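Local coordinates for protein alcohol oxidase (Myceliophthora thermophila, PDB 6F74) that is a flavoprotein oxidase of the vanillyl-alcohol oxidase type that binds FAD and probably oxidises its substrates with oxygen as electron acceptor, at residues N307-V311 / Y412-F418; A257-L261 / I302-P306; V81-W85 / A107-Y111; P62-Y68 / P117-L122. All coordinates share one frame; numbering follows the deposited sequence.

The four contacts form two distant pairs, with contacts 2 and 4 on opposite sides of the chain's centre. Contacts 1 and 2 have centres 18 Å apart and adjoin at Pro306 and Asn307, where the chain leaves one antiparallel sheet and enters the next. Their closest side chains, Tyr415 and Gln259, lie about 10 and 12 Å from the FAD. Contacts 3 and 4 have centres 10 Å apart and touch, with contact 3 nested inside the loop that contact 4 closes. Trp85 of contact 3 is about 12 Å from the FAD; contact 4 lies at the surface, away from it. Contacts 1 and 2 lie, centre to centre, 40 to 46 Å from contacts 3 and 4.

Contact 1: N307-V311 / Y412-F418; sequences NVKAV and YQDYWSF
Asp414 OD2 is gripped by two N-H groups, one from each segment: Asn307 ND2 at 3.0 Å, on the anti lone pair, and Trp416 N at 2.9 Å, from well above the carboxylate plane. The other oxygen, OD1, takes Ser417 N and Ser417 OG from one face of the plane, making Asp414 the N-cap of the helix that begins at Tyr415. The Asn307 amide faces this helix start with both of its ends. Its OD1 receives Tyr415 N at 3.0 Å in the carbonyl plane on a lone pair, and also Val308 N, while ND2 has a second partner in Asn223 OD1. Replacing Asp414 by an alanine is likely to leave Trp416 N and Ser417 N uncapped and to take from Asn307 ND2 one of its two acceptors. Further along, Val311 and Tyr412 form an antiparallel hydrogen-bonded pair, with Tyr412 N to Val311 O at 2.7 Å nearly along the C=O axis. Val311 holds CG1 anti to its backbone N (chi1 -179°), which places this methyl over the face of Phe418, 3.7 Å from the ring centroid. The contact ties the loop between strands 296-306 and 311-320 to the junction of edge strand 403-412 with helix 415-422. Ile378 of strand 370-378 packs on Val308, Val311 and Tyr415, and helix 212-221 lies against Trp416.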
loop_
_atom_site.group_PDB
_atom_site.type_symbol
_atom_site.label_atom_id
_atom_site.label_comp_id
_atom_site.label_asym_id
_atom_site.label_seq_id
_atom_site.Cartn_x
_atom_site.Cartn_y
_atom_site.Cartn_z
ATOM N N ASN A 307 2.026 -25.609 0.527
ATOM C CA ASN A 307 3.015 -25.269 1.551
ATOM C C ASN A 307 4.380 -25.836 1.139
ATOM O O ASN A 307 4.465 -26.743 0.325
ATOM C CB ASN A 307 2.618 -25.784 2.953
ATOM C CG ASN A 307 3.105 -24.894 4.103
ATOM O OD1 ASN A 307 4.070 -24.128 3.954
ATOM N ND2 ASN A 307 2.453 -25.025 5.269
ATOM N N VAL A 308 5.447 -25.242 1.681
ATOM C CA VAL A 308 6.814 -25.705 1.418
ATOM C C VAL A 308 7.305 -26.485 2.622
ATOM O O VAL A 308 6.739 -26.363 3.716
ATOM C CB VAL A 308 7.787 -24.559 1.078
ATOM C CG1 VAL A 308 7.408 -23.940 -0.261
ATOM C CG2 VAL A 308 7.841 -23.507 2.184
ATOM N N LYS A 309 8.360 -27.272 2.424
ATOM C CA LYS A 309 8.976 -27.999 3.535
ATOM C C LYS A 309 10.072 -27.222 4.249
ATOM O O LYS A 309 10.454 -27.558 5.373
ATOM C CB LYS A 309 9.439 -29.393 3.114
ATOM C CG LYS A 309 8.351 -30.439 3.424
ATOM C CD LYS A 309 8.632 -31.785 2.797
ATOM C CE LYS A 309 8.201 -31.739 1.328
ATOM N NZ LYS A 309 8.336 -33.068 0.613
ATOM N N ALA A 310 10.562 -26.162 3.629
ATOM C CA ALA A 310 11.606 -25.368 4.271
ATOM C C ALA A 310 11.557 -23.964 3.785
ATOM O O ALA A 310 11.115 -23.701 2.674
ATOM C CB ALA A 310 12.972 -25.999 4.013
ATOM N N VAL A 311 11.916 -23.048 4.679
ATOM C CA VAL A 311 12.237 -21.657 4.339
ATOM C C VAL A 311 13.416 -21.308 5.215
ATOM O O VAL A 311 13.433 -21.648 6.408
ATOM C CB VAL A 311 11.109 -20.666 4.668
ATOM C CG1 VAL A 311 11.499 -19.237 4.266
ATOM C CG2 VAL A 311 9.821 -21.045 3.953
ATOM N N TYR A 412 13.190 -22.607 8.971
ATOM C CA TYR A 412 11.823 -22.946 9.410
ATOM C C TYR A 412 11.344 -24.138 8.615
ATOM O O TYR A 412 11.831 -24.354 7.493
ATOM C CB TYR A 412 10.867 -21.761 9.200
ATOM C CG TYR A 412 11.312 -20.533 9.959
ATOM C CD1 TYR A 412 10.969 -20.341 11.297
ATOM C CD2 TYR A 412 12.124 -19.587 9.357
ATOM C CE1 TYR A 412 11.403 -19.229 11.988
ATOM C CE2 TYR A 412 12.556 -18.475 10.042
ATOM C CZ TYR A 412 12.197 -18.304 11.357
ATOM O OH TYR A 412 12.632 -17.212 12.072
ATOM N N GLN A 413 10.394 -24.895 9.176
ATOM C CA GLN A 413 9.884 -26.136 8.530
ATOM C C GLN A 413 8.553 -25.974 7.738
ATOM O O GLN A 413 8.017 -26.958 7.226
ATOM C CB GLN A 413 9.759 -27.271 9.548
ATOM C CG GLN A 413 11.030 -27.522 10.354
ATOM C CD GLN A 413 12.264 -27.790 9.485
ATOM O OE1 GLN A 413 12.319 -28.805 8.811
ATOM N NE2 GLN A 413 13.264 -26.884 9.491
ATOM N N ASP A 414 8.051 -24.745 7.624
ATOM C CA ASP A 414 6.941 -24.421 6.700
ATOM C C ASP A 414 6.842 -22.931 6.487
ATOM O O ASP A 414 7.578 -22.152 7.111
ATOM C CB ASP A 414 5.566 -25.010 7.171
ATOM C CG ASP A 414 4.776 -24.062 8.069
ATOM O OD1 ASP A 414 5.267 -23.741 9.163
ATOM O OD2 ASP A 414 3.661 -23.641 7.689
ATOM N N TYR A 415 5.953 -22.515 5.600
ATOM C CA TYR A 415 5.798 -21.113 5.315
ATOM C C TYR A 415 5.327 -20.295 6.537
ATOM O O TYR A 415 5.814 -19.183 6.794
ATOM C CB TYR A 415 4.816 -20.912 4.158
ATOM C CG TYR A 415 4.662 -19.459 3.813
ATOM C CD1 TYR A 415 5.676 -18.789 3.122
ATOM C CD2 TYR A 415 3.537 -18.739 4.199
ATOM C CE1 TYR A 415 5.560 -17.459 2.782
ATOM C CE2 TYR A 415 3.409 -17.392 3.890
ATOM C CZ TYR A 415 4.429 -16.750 3.183
ATOM O OH TYR A 415 4.330 -15.426 2.845
ATOM N N TRP A 416 4.345 -20.822 7.260
ATOM C CA TRP A 416 3.672 -20.027 8.275
ATOM C C TRP A 416 4.469 -19.784 9.528
ATOM O O TRP A 416 4.386 -18.676 10.071
ATOM C CB TRP A 416 2.306 -20.593 8.608
ATOM C CG TRP A 416 1.417 -20.487 7.423
ATOM C CD1 TRP A 416 0.977 -21.513 6.642
ATOM C CD2 TRP A 416 0.929 -19.289 6.833
ATOM N NE1 TRP A 416 0.231 -21.021 5.606
ATOM C CE2 TRP A 416 0.180 -19.658 5.705
ATOM C CE3 TRP A 416 1.062 -17.927 7.143
ATOM C CZ2 TRP A 416 -0.440 -18.723 4.887
ATOM C CZ3 TRP A 416 0.446 -16.998 6.326
ATOM C CH2 TRP A 416 -0.291 -17.399 5.207
ATOM N N SER A 417 5.240 -20.769 9.989
ATOM C CA SER A 417 6.140 -20.530 11.131
ATOM C C SER A 417 7.191 -19.475 10.730
ATOM O O SER A 417 7.551 -18.604 11.536
ATOM C CB SER A 417 6.805 -21.828 11.603
ATOM O OG SER A 417 7.664 -22.379 10.595
ATOM N N PHE A 418 7.648 -19.551 9.478
ATOM C CA PHE A 418 8.546 -18.558 8.899
ATOM C C PHE A 418 7.875 -17.187 8.864
ATOM O O PHE A 418 8.479 -16.186 9.267
ATOM C CB PHE A 418 9.027 -18.961 7.478
ATOM C CG PHE A 418 9.244 -17.778 6.569
ATOM C CD1 PHE A 418 10.336 -16.943 6.751
ATOM C CD2 PHE A 418 8.312 -17.452 5.580
ATOM C CE1 PHE A 418 10.509 -15.805 5.951
ATOM C CE2 PHE A 418 8.476 -16.326 4.784
ATOM C CZ PHE A 418 9.578 -15.504 4.959
#

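Contact 2: A257-L261 / I302-P306; sequences ADQVL and IKVHP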
loop_
_atom_site.group_PDB
_atom_site.type_symbol
_atom_site.label_atom_id
_atom_site.label_comp_id
_atom_site.label_asym_id
_atom_site.label_seq_id
_atom_site.Cartn_x
_atom_site.Cartn_y
_atom_site.Cartn_z
ATOM N N ALA A 257 -1.839 -8.881 -7.435
ATOM C CA ALA A 257 -2.718 -8.672 -8.596
ATOM C C ALA A 257 -2.865 -9.913 -9.428
ATOM O O ALA A 257 -3.942 -10.175 -9.944
ATOM C CB ALA A 257 -2.207 -7.550 -9.463
ATOM N N ASP A 258 -1.791 -10.672 -9.571
ATOM C CA ASP A 258 -1.824 -11.897 -10.358
ATOM C C ASP A 258 -2.345 -13.132 -9.633
ATOM O O ASP A 258 -2.518 -14.155 -10.255
ATOM C CB ASP A 258 -0.443 -12.145 -10.997
ATOM C CG ASP A 258 -0.140 -11.174 -12.130
ATOM O OD1 ASP A 258 -1.102 -10.573 -12.698
ATOM O OD2 ASP A 258 1.055 -11.038 -12.458
ATOM N N GLN A 259 -2.606 -13.014 -8.335
ATOM C CA GLN A 259 -3.312 -14.051 -7.586
ATOM C C GLN A 259 -4.807 -14.044 -7.852
ATOM O O GLN A 259 -5.469 -15.057 -7.671
ATOM C CB GLN A 259 -3.046 -13.916 -6.084
ATOM C CG GLN A 259 -1.569 -13.922 -5.692
ATOM C CD GLN A 259 -0.804 -15.122 -6.173
ATOM O OE1 GLN A 259 -1.339 -16.200 -6.309
ATOM N NE2 GLN A 259 0.490 -14.940 -6.367
ATOM N N VAL A 260 -5.333 -12.918 -8.317
ATOM C CA VAL A 260 -6.775 -12.743 -8.457
ATOM C C VAL A 260 -7.276 -13.551 -9.653
ATOM O O VAL A 260 -6.885 -13.309 -10.785
ATOM C CB VAL A 260 -7.169 -11.257 -8.612
ATOM C CG1 VAL A 260 -8.690 -11.095 -8.665
ATOM C CG2 VAL A 260 -6.617 -10.418 -7.469
ATOM N N LEU A 261 -8.160 -14.504 -9.372
ATOM C CA LEU A 261 -8.749 -15.378 -10.391
ATOM C C LEU A 261 -10.054 -14.840 -10.952
ATOM O O LEU A 261 -10.360 -15.039 -12.137
ATOM C CB LEU A 261 -9.012 -16.740 -9.783
ATOM C CG LEU A 261 -7.748 -17.524 -9.435
ATOM C CD1 LEU A 261 -8.079 -18.633 -8.445
ATOM C CD2 LEU A 261 -7.080 -18.049 -10.725
ATOM N N ILE A 302 -8.744 -15.912 -4.887
ATOM C CA ILE A 302 -7.294 -15.903 -5.088
ATOM C C ILE A 302 -6.731 -17.317 -5.215
ATOM O O ILE A 302 -7.187 -18.230 -4.537
ATOM C CB ILE A 302 -6.520 -15.171 -3.955
ATOM C CG1 ILE A 302 -6.884 -15.734 -2.580
ATOM C CG2 ILE A 302 -6.775 -13.668 -4.025
ATOM C CD1 ILE A 302 -5.919 -15.365 -1.470
ATOM N N LYS A 303 -5.713 -17.473 -6.063
ATOM C CA LYS A 303 -4.877 -18.673 -6.058
ATOM C C LYS A 303 -4.232 -18.807 -4.695
ATOM O O LYS A 303 -3.797 -17.805 -4.094
ATOM C CB LYS A 303 -3.748 -18.568 -7.078
ATOM C CG LYS A 303 -4.169 -18.543 -8.509
ATOM C CD LYS A 303 -2.950 -18.439 -9.424
ATOM C CE LYS A 303 -3.321 -18.098 -10.863
ATOM N NZ LYS A 303 -2.248 -17.153 -11.433
ATOM N N VAL A 304 -4.194 -20.032 -4.193
ATOM C CA VAL A 304 -3.345 -20.364 -3.043
ATOM C C VAL A 304 -2.468 -21.539 -3.442
ATOM O O VAL A 304 -2.790 -22.283 -4.367
ATOM C CB VAL A 304 -4.120 -20.592 -1.729
ATOM C CG1 VAL A 304 -4.753 -19.285 -1.308
ATOM C CG2 VAL A 304 -5.163 -21.694 -1.835
ATOM N N HIS A 305 -1.332 -21.665 -2.763
ATOM C CA HIS A 305 -0.225 -22.472 -3.243
ATOM C C HIS A 305 0.192 -23.524 -2.223
ATOM O O HIS A 305 0.109 -23.262 -1.033
ATOM C CB HIS A 305 0.935 -21.532 -3.572
ATOM C CG HIS A 305 0.598 -20.535 -4.629
ATOM N ND1 HIS A 305 0.761 -20.786 -5.973
ATOM C CD2 HIS A 305 0.068 -19.294 -4.537
ATOM C CE1 HIS A 305 0.345 -19.738 -6.659
ATOM N NE2 HIS A 305 -0.084 -18.818 -5.814
ATOM N N PRO A 306 0.679 -24.691 -2.683
ATOM C CA PRO A 306 1.140 -25.721 -1.746
ATOM C C PRO A 306 2.138 -25.167 -0.725
ATOM O O PRO A 306 2.987 -24.348 -1.079
ATOM C CB PRO A 306 1.848 -26.747 -2.662
ATOM C CG PRO A 306 1.270 -26.524 -4.028
ATOM C CD PRO A 306 0.988 -25.044 -4.085
#
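Val260 and Ile302 form an antiparallel non-hydrogen-bonded pair, and beside it Lys303 N donates to Gln259 O at 2.9 Å while Ile302 CA also approaches that oxygen. The Gln259 side chain is bent at chi2 (-55°), which brings its amide back toward His305. There OE1 accepts from His305 NE2 at 2.9 Å in a nearly straight bond (172°). The oxygen lies in the imidazole plane at the ring edge, though the amide itself stands almost perpendicular to the ring. Its other end, NE2, is bound to the backbone carbonyls of Phe253 and Gly254, so rotation of the amide is fixed from both sides. The Lys303 side chain crosses those of Gln259 and Leu261 at about a right angle. Its CB lies 3.5 Å from Gln259 OE1, and its CG packs 3.7 Å from Leu261 CD2. The chain then reaches NZ to Asp258 O at 3.2 Å, close to the carbonyl direction. The Asp258 carboxylate turns the other way, to Arg288, Arg494 and Ser487. Phe253, at the end of helix 250-253, stacks on the His305 ring. Because His305 NE2 is the donor to Gln259 OE1, this nitrogen carries a proton. The lysine ammonium is matched here by a neutral backbone carbonyl, and Gln259 OE1 and the carbonyls of Asp258 and Gln259 each find a donor on strand 296-306.

Contact 3: V81-W85 / A107-Y111; sequences VNKMW and APVDY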
loop_
_atom_site.group_PDB
_atom_site.type_symbol
_atom_site.label_atom_id
_atom_site.label_comp_id
_atom_site.label_asym_id
_atom_site.label_seq_id
_atom_site.Cartn_x
_atom_site.Cartn_y
_atom_site.Cartn_z
ATOM N N VAL A 81 -6.600 8.793 22.949
ATOM C CA VAL A 81 -6.378 8.952 21.507
ATOM C C VAL A 81 -4.909 9.226 21.198
ATOM O O VAL A 81 -4.353 8.685 20.231
ATOM C CB VAL A 81 -7.293 10.053 20.902
ATOM C CG1 VAL A 81 -6.923 10.321 19.452
ATOM C CG2 VAL A 81 -8.734 9.589 20.956
ATOM N N ASN A 82 -4.282 10.058 22.029
ATOM C CA ASN A 82 -2.853 10.338 21.834
ATOM C C ASN A 82 -2.013 9.060 21.997
ATOM O O ASN A 82 -1.165 8.763 21.186
ATOM C CB ASN A 82 -2.389 11.431 22.795
ATOM C CG ASN A 82 -0.954 11.804 22.562
ATOM O OD1 ASN A 82 -0.085 11.471 23.372
ATOM N ND2 ASN A 82 -0.683 12.435 21.419
ATOM N N LYS A 83 -2.323 8.299 23.020
ATOM C CA LYS A 83 -1.629 7.049 23.295
ATOM C C LYS A 83 -1.820 6.023 22.176
ATOM O O LYS A 83 -0.866 5.322 21.820
ATOM C CB LYS A 83 -2.126 6.477 24.631
ATOM C CG LYS A 83 -1.525 5.134 24.990
ATOM C CD LYS A 83 -2.170 4.479 26.209
ATOM C CE LYS A 83 -1.312 3.259 26.615
ATOM N NZ LYS A 83 -2.086 2.205 27.357
ATOM N N MET A 84 -3.015 5.964 21.591
ATOM C CA MET A 84 -3.365 4.903 20.618
ATOM C C MET A 84 -3.224 5.288 19.133
ATOM O O MET A 84 -3.488 4.458 18.243
ATOM C CB MET A 84 -4.787 4.403 20.863
ATOM C CG MET A 84 -5.044 3.779 22.207
ATOM S SD MET A 84 -4.032 2.386 22.590
ATOM C CE MET A 84 -4.436 1.140 21.327
ATOM N N TRP A 85 -2.793 6.536 18.890
ATOM C CA TRP A 85 -2.618 7.079 17.544
ATOM C C TRP A 85 -1.698 6.267 16.653
ATOM O O TRP A 85 -1.904 6.172 15.441
ATOM C CB TRP A 85 -2.078 8.537 17.638
ATOM C CG TRP A 85 -2.173 9.261 16.297
ATOM C CD1 TRP A 85 -1.216 9.303 15.319
ATOM C CD2 TRP A 85 -3.299 9.963 15.777
ATOM N NE1 TRP A 85 -1.666 10.010 14.245
ATOM C CE2 TRP A 85 -2.943 10.428 14.496
ATOM C CE3 TRP A 85 -4.569 10.252 16.266
ATOM C CZ2 TRP A 85 -3.818 11.191 13.687
ATOM C CZ3 TRP A 85 -5.443 11.008 15.469
ATOM C CH2 TRP A 85 -5.064 11.445 14.189
ATOM N N ALA A 107 -4.682 17.207 14.776
ATOM C CA ALA A 107 -3.587 16.451 15.410
ATOM C C ALA A 107 -3.978 15.969 16.810
ATOM O O ALA A 107 -4.684 16.675 17.525
ATOM C CB ALA A 107 -2.327 17.303 15.476
ATOM N N PRO A 108 -3.537 14.763 17.206
ATOM C CA PRO A 108 -3.622 14.475 18.637
ATOM C C PRO A 108 -2.680 15.398 19.405
ATOM O O PRO A 108 -1.624 15.744 18.883
ATOM C CB PRO A 108 -3.183 13.030 18.729
ATOM C CG PRO A 108 -2.248 12.857 17.593
ATOM C CD PRO A 108 -2.829 13.698 16.486
ATOM N N VAL A 109 -3.102 15.818 20.605
ATOM C CA VAL A 109 -2.293 16.736 21.420
ATOM C C VAL A 109 -1.811 15.964 22.633
ATOM O O VAL A 109 -2.618 15.351 23.331
ATOM C CB VAL A 109 -3.092 17.987 21.833
ATOM C CG1 VAL A 109 -2.210 18.970 22.617
ATOM C CG2 VAL A 109 -3.660 18.682 20.638
ATOM N N ASP A 110 -0.501 15.983 22.854
ATOM C CA ASP A 110 0.107 15.316 23.996
ATOM C C ASP A 110 0.301 16.344 25.096
ATOM O O ASP A 110 1.330 17.016 25.179
ATOM C CB ASP A 110 1.419 14.634 23.584
ATOM C CG ASP A 110 2.027 13.788 24.678
ATOM O OD1 ASP A 110 1.540 13.752 25.825
ATOM O OD2 ASP A 110 3.041 13.164 24.346
ATOM N N TYR A 111 -0.732 16.485 25.930
ATOM C CA TYR A 111 -0.726 17.480 26.997
ATOM C C TYR A 111 0.314 17.163 28.070
ATOM O O TYR A 111 0.947 18.094 28.595
ATOM C CB TYR A 111 -2.113 17.615 27.652
ATOM C CG TYR A 111 -3.092 18.407 26.811
ATOM C CD1 TYR A 111 -3.053 19.808 26.782
ATOM C CD2 TYR A 111 -4.052 17.758 26.036
ATOM C CE1 TYR A 111 -3.949 20.534 26.011
ATOM C CE2 TYR A 111 -4.955 18.465 25.264
ATOM C CZ TYR A 111 -4.901 19.850 25.244
ATOM O OH TYR A 111 -5.786 20.525 24.459
#
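Pro108 meets Trp85 by CH-pi packing. The proline ring reaches the indole face with CG and CD, and CD stands almost exactly on the normal of the six-membered ring (2° off), 3.6 Å from its centroid. CG lies 3.6 Å from Trp85 CD2, so the proline ring lies mainly over the six-membered ring. Trp85 has CG anti to the backbone N (chi1 -167°), which swings the indole from the end of helix 75-84 to the proline. Its NE1 is tied to Gly430 O, which helps to hold the rotation of the ring, and its edge meets Val81 CG1. With a leucine here, Gly430 O would probably lose its donor and Pro108 the flat face it packs on. The second group of contacts is van der Waals and involves Asn82, one helical turn before Trp85. The Asn82 side chain crosses those of Pro108 and Asp110 at about a right angle, with amide and carboxylate planes 43° apart. ND2 lies 3.7 Å from Pro108 CB, and OD1 faces the Asp110 side chain, 3.4 Å from CG, without a hydrogen bond between the two polar groups. Asp110 OD1 instead accepts from Ala113 N, within its own loop. No hydrogen bond joins the two segments. The arrangement is a proline-tryptophan CH-pi contact at the C-terminal end of a helix, holding the long loop before strand 128-131 against helix 75-84, with Trp85 about 12 Å from the FAD.

Contact 4: P62-Y68 / P117-L122; sequences PIAQSCY and PTSCIL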
loop_
_atom_site.group_PDB
_atom_site.type_symbol
_atom_site.label_atom_id
_atom_site.label_comp_id
_atom_site.label_asym_id
_atom_site.label_seq_id
_atom_site.Cartn_x
_atom_site.Cartn_y
_atom_site.Cartn_z
ATOM N N PRO A 62 -13.622 14.040 13.693
ATOM C CA PRO A 62 -12.161 13.932 13.703
ATOM C C PRO A 62 -11.657 13.103 14.862
ATOM O O PRO A 62 -12.120 13.262 15.975
ATOM C CB PRO A 62 -11.674 15.387 13.838
ATOM C CG PRO A 62 -12.790 16.228 13.368
ATOM C CD PRO A 62 -14.089 15.425 13.518
ATOM N N ILE A 63 -10.740 12.189 14.584
ATOM C CA ILE A 63 -10.275 11.210 15.589
ATOM C C ILE A 63 -9.909 11.865 16.901
ATOM O O ILE A 63 -10.353 11.427 17.964
ATOM C CB ILE A 63 -9.121 10.364 15.037
ATOM C CG1 ILE A 63 -9.544 9.576 13.791
ATOM C CG2 ILE A 63 -8.628 9.362 16.060
ATOM C CD1 ILE A 63 -10.645 8.552 13.970
ATOM N N ALA A 64 -9.155 12.967 16.808
ATOM C CA ALA A 64 -8.676 13.671 18.000
ATOM C C ALA A 64 -9.440 14.940 18.388
ATOM O O ALA A 64 -8.845 15.851 19.011
ATOM C CB ALA A 64 -7.210 14.005 17.789
ATOM N N GLN A 65 -10.727 15.034 18.067
ATOM C CA GLN A 65 -11.515 16.264 18.411
ATOM C C GLN A 65 -11.638 16.556 19.912
ATOM O O GLN A 65 -11.784 17.711 20.325
ATOM C CB GLN A 65 -12.907 16.259 17.773
ATOM C CG GLN A 65 -13.799 15.087 18.191
ATOM C CD GLN A 65 -15.240 15.262 17.774
ATOM O OE1 GLN A 65 -15.580 16.079 16.917
ATOM N NE2 GLN A 65 -16.078 14.426 18.314
ATOM N N SER A 66 -11.562 15.505 20.732
ATOM C CA SER A 66 -11.579 15.648 22.186
ATOM C C SER A 66 -10.398 16.429 22.778
ATOM O O SER A 66 -10.475 16.866 23.927
ATOM C CB SER A 66 -11.686 14.272 22.846
ATOM O OG SER A 66 -10.493 13.526 22.705
ATOM N N CYS A 67 -9.325 16.591 22.013
ATOM C CA CYS A 67 -8.163 17.381 22.409
ATOM C C CYS A 67 -8.345 18.896 22.293
ATOM O O CYS A 67 -7.466 19.642 22.705
ATOM C CB CYS A 67 -6.923 16.950 21.585
ATOM S SG CYS A 67 -6.394 15.243 21.890
ATOM N N TYR A 68 -9.456 19.337 21.714
ATOM C CA TYR A 68 -9.651 20.749 21.391
ATOM C C TYR A 68 -10.843 21.361 22.138
ATOM O O TYR A 68 -11.827 20.676 22.451
ATOM C CB TYR A 68 -9.779 20.918 19.866
ATOM C CG TYR A 68 -8.550 20.456 19.115
ATOM C CD1 TYR A 68 -8.353 19.098 18.852
ATOM C CD2 TYR A 68 -7.564 21.364 18.705
ATOM C CE1 TYR A 68 -7.234 18.653 18.164
ATOM C CE2 TYR A 68 -6.445 20.947 17.989
ATOM C CZ TYR A 68 -6.274 19.595 17.733
ATOM O OH TYR A 68 -5.155 19.184 17.028
ATOM N N PRO A 117 -2.957 22.875 21.685
ATOM C CA PRO A 117 -3.714 22.700 20.454
ATOM C C PRO A 117 -3.582 23.892 19.486
ATOM O O PRO A 117 -3.451 25.041 19.911
ATOM C CB PRO A 117 -5.171 22.569 20.949
ATOM C CG PRO A 117 -5.211 23.293 22.248
ATOM C CD PRO A 117 -3.842 23.145 22.842
ATOM N N THR A 118 -3.632 23.574 18.191
ATOM C CA THR A 118 -3.717 24.587 17.147
ATOM C C THR A 118 -5.190 24.592 16.756
ATOM O O THR A 118 -5.982 25.297 17.384
ATOM C CB THR A 118 -2.782 24.276 15.973
ATOM O OG1 THR A 118 -2.993 22.933 15.484
ATOM C CG2 THR A 118 -1.323 24.409 16.433
ATOM N N SER A 119 -5.557 23.813 15.744
ATOM C CA SER A 119 -6.936 23.724 15.330
ATOM C C SER A 119 -7.284 22.321 14.948
ATOM O O SER A 119 -6.380 21.515 14.678
ATOM C CB SER A 119 -7.156 24.654 14.135
ATOM O OG SER A 119 -8.352 25.254 14.372
ATOM N N CYS A 120 -8.572 22.003 14.932
ATOM C CA CYS A 120 -9.039 20.666 14.558
ATOM C C CYS A 120 -10.193 20.813 13.575
ATOM O O CYS A 120 -11.280 21.257 13.937
ATOM C CB CYS A 120 -9.518 19.911 15.763
ATOM S SG CYS A 120 -10.322 18.311 15.381
ATOM N N ILE A 121 -9.941 20.413 12.328
ATOM C CA ILE A 121 -11.027 20.230 11.360
ATOM C C ILE A 121 -10.992 18.825 10.760
ATOM O O ILE A 121 -9.980 18.116 10.846
ATOM C CB ILE A 121 -11.022 21.299 10.252
ATOM C CG1 ILE A 121 -9.782 21.177 9.388
ATOM C CG2 ILE A 121 -11.187 22.688 10.874
ATOM C CD1 ILE A 121 -9.823 22.048 8.122
ATOM N N LEU A 122 -12.102 18.478 10.127
ATOM C CA LEU A 122 -12.224 17.212 9.404
ATOM C C LEU A 122 -11.229 17.163 8.244
ATOM O O LEU A 122 -10.550 16.148 8.003
ATOM C CB LEU A 122 -13.670 17.039 8.914
ATOM C CG LEU A 122 -14.122 15.648 8.484
ATOM C CD1 LEU A 122 -14.034 14.560 9.522
ATOM C CD2 LEU A 122 -15.580 15.733 8.106
HETATM O O HOH W 1 -3.132 21.176 17.473
HETATM O O HOH W 2 -4.278 19.899 14.264
#
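A type I beta turn, Pro62 to Gln65, leads into the 3-10 segment before Tyr68, and this irregular chain packs on the loop 117-122 through a CH-pi contact of Cys120 CB with Tyr68. CB sits over the centre of the Tyr68 ring, 3.4 Å from the centroid, whereas SG is oblique to it at 4.5 Å. The sulfur is carried anti to the backbone N (chi1 172°), away from the ring centre and toward Pro62, whose CB it meets at 3.6 Å. Pro117 CB approaches the ring obliquely, from the side of its plane opposite Cys120 CB, 3.5 Å from CD2, as the two side chains run alongside, pointing opposite ways. Pro62 also touches Leu122, with CD to CD1 at 4.1 Å. No direct hydrogen bond crosses between the segments, but two waters bridge them from the Tyr68 hydroxyl. One donates to OH at 2.9 Å and accepts from Thr118 N, with Thr118 OG1 also bonded to it. The second donates both to OH and to Ser119 O, the latter at 2.7 Å. Cys120 is disulfide-linked to Cys106, and Cys67 to Cys78, tying each segment to other parts of the chain. The Tyr68 hydroxyl, which accepts from both waters, gives its own hydrogen to Ala107 O, and the ring is thereby held at its polar end while apolar groups cover its face. Between the segments, cohesion rests on CH-pi and apolar contacts and water.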